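PDB 3HOL: TbpB from Actinobacillus pleuropneumoniae, which probably captures iron-loaded host transferrin at the bacterial surface as the lipoprotein component of the transferrin receptor, for iron acquisition. Local coordinates for residues Thr406-Asp411 / Ala499-Lys504; Val470-Gly475 / Gly486-Lys491. One frame throughout, in Å; residues are numbered along the deposited sequence.

Contact 1: Thr406-Asp411 / Ala499-Lys504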
# COMPACT_ATOMS: atom_id res chain seq x y z
N THR A 406 1.77 25.37 -13.87
CA THR A 406 1.42 25.71 -12.50
C THR A 406 2.63 26.38 -11.89
O THR A 406 3.76 26.09 -12.30
CB THR A 406 1.02 24.47 -11.66
OG1 THR A 406 2.10 23.53 -11.66
CG2 THR A 406 -0.23 23.78 -12.24
N GLU A 407 2.41 27.28 -10.94
CA GLU A 407 3.47 27.99 -10.24
C GLU A 407 3.02 28.16 -8.82
O GLU A 407 1.84 28.40 -8.57
CB GLU A 407 3.69 29.39 -10.81
CG GLU A 407 3.91 29.40 -12.31
CD GLU A 407 4.03 30.82 -12.90
OE1 GLU A 407 3.62 31.81 -12.22
OE2 GLU A 407 4.49 30.91 -14.05
N PHE A 408 3.96 28.08 -7.89
CA PHE A 408 3.69 28.25 -6.47
C PHE A 408 4.83 29.01 -5.81
O PHE A 408 6.01 28.80 -6.16
CB PHE A 408 3.53 26.87 -5.79
CG PHE A 408 2.49 26.02 -6.43
CD1 PHE A 408 1.18 26.04 -5.96
CD2 PHE A 408 2.80 25.22 -7.52
CE1 PHE A 408 0.22 25.29 -6.56
CE2 PHE A 408 1.83 24.43 -8.14
CZ PHE A 408 0.53 24.48 -7.66
N ASP A 409 4.46 29.92 -4.92
CA ASP A 409 5.40 30.57 -4.01
C ASP A 409 5.21 29.93 -2.66
O ASP A 409 4.10 29.85 -2.16
CB ASP A 409 5.13 32.07 -3.86
CG ASP A 409 5.24 32.82 -5.16
OD1 ASP A 409 5.69 32.24 -6.17
OD2 ASP A 409 4.85 34.00 -5.17
N VAL A 410 6.32 29.46 -2.10
CA VAL A 410 6.29 28.71 -0.87
C VAL A 410 7.19 29.43 0.14
O VAL A 410 8.38 29.65 -0.11
CB VAL A 410 6.77 27.23 -1.08
CG1 VAL A 410 7.01 26.53 0.27
CG2 VAL A 410 5.79 26.46 -1.95
N ASP A 411 6.59 29.77 1.27
CA ASP A 411 7.31 30.43 2.33
C ASP A 411 7.29 29.46 3.52
O ASP A 411 6.32 29.41 4.28
CB ASP A 411 6.61 31.75 2.65
CG ASP A 411 7.22 32.47 3.83
OD1 ASP A 411 8.17 31.91 4.43
OD2 ASP A 411 6.74 33.58 4.17
N ALA A 499 -9.16 18.35 -10.32
CA ALA A 499 -7.88 18.85 -10.73
C ALA A 499 -6.82 18.15 -9.90
O ALA A 499 -6.98 18.01 -8.69
CB ALA A 499 -7.81 20.38 -10.50
N VAL A 500 -5.74 17.71 -10.56
CA VAL A 500 -4.54 17.24 -9.83
C VAL A 500 -3.32 17.98 -10.34
O VAL A 500 -3.22 18.23 -11.54
CB VAL A 500 -4.33 15.70 -9.97
CG1 VAL A 500 -5.42 14.96 -9.22
CG2 VAL A 500 -4.32 15.26 -11.46
N PHE A 501 -2.40 18.33 -9.45
CA PHE A 501 -1.23 19.09 -9.87
C PHE A 501 0.07 18.64 -9.20
O PHE A 501 0.05 18.04 -8.12
CB PHE A 501 -1.46 20.61 -9.65
CG PHE A 501 -1.69 21.01 -8.21
CD1 PHE A 501 -0.61 21.27 -7.37
CD2 PHE A 501 -2.98 21.11 -7.70
CE1 PHE A 501 -0.81 21.64 -6.04
CE2 PHE A 501 -3.20 21.50 -6.38
CZ PHE A 501 -2.11 21.75 -5.54
N GLY A 502 1.21 18.98 -9.82
CA GLY A 502 2.50 18.69 -9.25
C GLY A 502 3.50 19.74 -9.72
O GLY A 502 3.30 20.31 -10.77
N ALA A 503 4.54 20.00 -8.92
CA ALA A 503 5.52 21.05 -9.21
C ALA A 503 6.87 20.76 -8.56
O ALA A 503 6.93 20.20 -7.47
CB ALA A 503 5.00 22.43 -8.74
N LYS A 504 7.95 21.17 -9.24
CA LYS A 504 9.31 20.94 -8.78
C LYS A 504 9.87 22.27 -8.28
O LYS A 504 9.63 23.30 -8.91
CB LYS A 504 10.15 20.41 -9.95
CG LYS A 504 11.62 20.29 -9.63
CD LYS A 504 11.97 18.97 -9.01
CE LYS A 504 12.93 18.22 -9.91
NZ LYS A 504 13.58 17.12 -9.17
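The interior of the C-lobe beta barrel is filled here by Phe408, Phe501, Ala503 and Thr406, which meet between two strands of its wall that are not paired with each other. Strand 375-387 bonds to both 405-411 and 495-508 and so stands between them; the axes of the short segments are inclined at 63° and come within 7.4 Å. No hydrogen bond joins them, and the contact is made mainly by side chains. The two phenyl rings are turned only 26° from parallel but are slid well apart, with centroids separated by 5.2 Å. The CZ corner of Phe408 comes obliquely against the CD1-CE1 side of Phe501, 3.4 Å from CD1. With Phe501 CG between the backbone N and the carbonyl carbon (chi1 62°), the ring turns aside from CB and offers CD1 and CE1 to Phe408. Further back along the Phe408 ring, the methyl of Ala503 touches CD2 and CE2 together, at 3.8 Å from CD2. Thr406 adds its CG2 methyl, 4.3 Å from Phe501 CB, while its hydroxyl OG1 lies 3.5 Å from Gly502 O. Leu484 of strand 483-492 touches both phenylalanines, and Leu417 also packs on Phe408. Inward-pointing apolar side chains meeting across non-adjacent, steeply inclined strands are characteristic of the packed core of a small antiparallel beta barrel.

Contact 2: Val470-Gly475 / Gly486-Lys491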
# COMPACT_ATOMS: atom_id res chain seq x y z
N VAL A 470 -13.22 26.47 -2.68
CA VAL A 470 -13.04 25.03 -3.00
C VAL A 470 -11.85 24.48 -2.22
O VAL A 470 -10.75 25.02 -2.30
CB VAL A 470 -12.83 24.81 -4.49
CG1 VAL A 470 -12.62 23.33 -4.83
CG2 VAL A 470 -14.04 25.36 -5.24
N ALA A 471 -12.08 23.41 -1.46
CA ALA A 471 -11.04 22.83 -0.62
C ALA A 471 -9.90 22.33 -1.51
O ALA A 471 -10.12 21.68 -2.52
CB ALA A 471 -11.61 21.70 0.25
N VAL A 472 -8.68 22.68 -1.12
CA VAL A 472 -7.50 22.15 -1.78
C VAL A 472 -6.67 21.55 -0.70
O VAL A 472 -6.53 22.14 0.37
CB VAL A 472 -6.62 23.26 -2.45
CG1 VAL A 472 -5.48 22.62 -3.28
CG2 VAL A 472 -7.45 24.14 -3.31
N SER A 473 -6.07 20.40 -0.97
CA SER A 473 -5.12 19.84 -0.02
C SER A 473 -4.02 19.09 -0.78
O SER A 473 -4.22 18.66 -1.91
CB SER A 473 -5.83 18.95 0.98
OG SER A 473 -6.25 17.78 0.32
N GLY A 474 -2.85 18.97 -0.15
CA GLY A 474 -1.71 18.33 -0.80
C GLY A 474 -0.52 18.20 0.12
O GLY A 474 -0.64 18.34 1.34
N GLY A 475 0.62 17.87 -0.45
CA GLY A 475 1.78 17.65 0.35
C GLY A 475 3.10 17.97 -0.32
O GLY A 475 3.16 18.25 -1.52
N GLY A 486 -1.00 18.28 -5.20
CA GLY A 486 -2.26 18.28 -4.46
C GLY A 486 -3.43 18.22 -5.40
O GLY A 486 -3.28 18.00 -6.61
N GLN A 487 -4.62 18.40 -4.84
CA GLN A 487 -5.83 18.15 -5.60
C GLN A 487 -6.98 18.93 -5.03
O GLN A 487 -7.00 19.29 -3.86
CB GLN A 487 -6.18 16.67 -5.60
CG GLN A 487 -6.46 16.14 -4.22
CD GLN A 487 -5.87 14.77 -3.99
OE1 GLN A 487 -4.63 14.59 -3.84
NE2 GLN A 487 -6.75 13.77 -3.93
N PHE A 488 -7.95 19.21 -5.88
CA PHE A 488 -9.18 19.81 -5.41
C PHE A 488 -10.28 19.34 -6.32
O PHE A 488 -10.03 19.00 -7.48
CB PHE A 488 -9.08 21.34 -5.34
CG PHE A 488 -8.60 22.04 -6.63
CD1 PHE A 488 -9.52 22.53 -7.58
CD2 PHE A 488 -7.23 22.31 -6.83
CE1 PHE A 488 -9.08 23.23 -8.74
CE2 PHE A 488 -6.77 23.01 -8.00
CZ PHE A 488 -7.69 23.46 -8.95
N HIS A 489 -11.49 19.28 -5.78
CA HIS A 489 -12.66 18.97 -6.59
C HIS A 489 -13.91 19.61 -5.99
O HIS A 489 -13.97 19.95 -4.80
CB HIS A 489 -12.82 17.47 -6.77
CG HIS A 489 -13.03 16.74 -5.49
ND1 HIS A 489 -12.00 16.47 -4.61
CD2 HIS A 489 -14.16 16.25 -4.91
CE1 HIS A 489 -12.48 15.83 -3.56
NE2 HIS A 489 -13.79 15.69 -3.71
N HIS A 490 -14.90 19.81 -6.84
CA HIS A 490 -16.12 20.47 -6.40
C HIS A 490 -17.20 20.17 -7.42
O HIS A 490 -16.90 19.94 -8.61
CB HIS A 490 -15.90 21.97 -6.26
CG HIS A 490 -17.09 22.68 -5.72
ND1 HIS A 490 -17.45 22.64 -4.39
CD2 HIS A 490 -18.04 23.42 -6.34
CE1 HIS A 490 -18.56 23.33 -4.21
NE2 HIS A 490 -18.94 23.82 -5.38
N LYS A 491 -18.44 20.13 -6.96
CA LYS A 491 -19.57 19.87 -7.84
C LYS A 491 -20.78 20.62 -7.32
O LYS A 491 -21.10 20.56 -6.13
CB LYS A 491 -19.82 18.36 -7.90
CG LYS A 491 -21.07 17.94 -8.66
CD LYS A 491 -21.29 16.45 -8.50
CE LYS A 491 -22.66 16.02 -9.00
NZ LYS A 491 -22.66 14.52 -9.16
O HOH W 1 -11.50 19.62 -3.02
O HOH W 2 -14.77 21.79 -2.04
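The phenyl ring of Phe488 has Val472 beside it, the two side chains running the same way: Val472 CG1 and CG2 both reach its CD2, each at 4.0 Å. CG2 also meets Phe488 CB at 3.8 Å. Phe431 packs against this ring edge-to-face, and Val497 and Ala499 of the next strand touch the same side chain. The imidazole of His490 is met obliquely by Val470 CG2; with CG1 anti to its backbone N (chi1 179°), Val470 lays that methyl against the second strand, 3.6 Å from His489 O and close to His490 CB. Strands 470-477 and 483-492 form a beta hairpin of the C-lobe barrel, and its two halves are fully zipped only toward the turn. There Ser473 and Gln487 make a hydrogen-bonded antiparallel pair: Ser473 N donates to Gln487 O at 3.2 Å, and Gln487 N to Ser473 O at 3.0 Å. Next comes the glycine pair Gly474 and Gly486, whose CA atoms approach to 3.7 Å, a closeness that the lack of side chains permits. Toward the other end the strands splay and water enters, one molecule accepting from His489 N at 2.8 Å. A second water accepts from Ala471 N and donates weakly to His489 O. Ser473 and Gln487 point to the sheet face away from Val472 and Phe488; there the Gln487 amide NE2 bonds to Ser279 OG, and Gln487 and His489 touch Ile288 of strand 287-290.

How the contacts relate
Contacts 1 and 2 belong to one curled antiparallel sheet, and their centres lie 12 Å apart. Strand 483-492 of contact 2 and strand 495-508 of contact 1 are consecutive in the chain and adjacent in the sheet. Two probable backbone hydrogen bonds couple them, Phe501 N to Gly486 O and Ala499 N to Phe488 O, both 3.0 Å. The apolar layers also join: Phe501, which meets strand 405-411 in contact 1, touches Val472 of contact 2. The same ring packs on the backbone of contact 2, Phe501 CE2 lying 3.7 Å from Gln487 N. Along the chain, the whole hairpin of residues 470-491 falls between the two segments of contact 1.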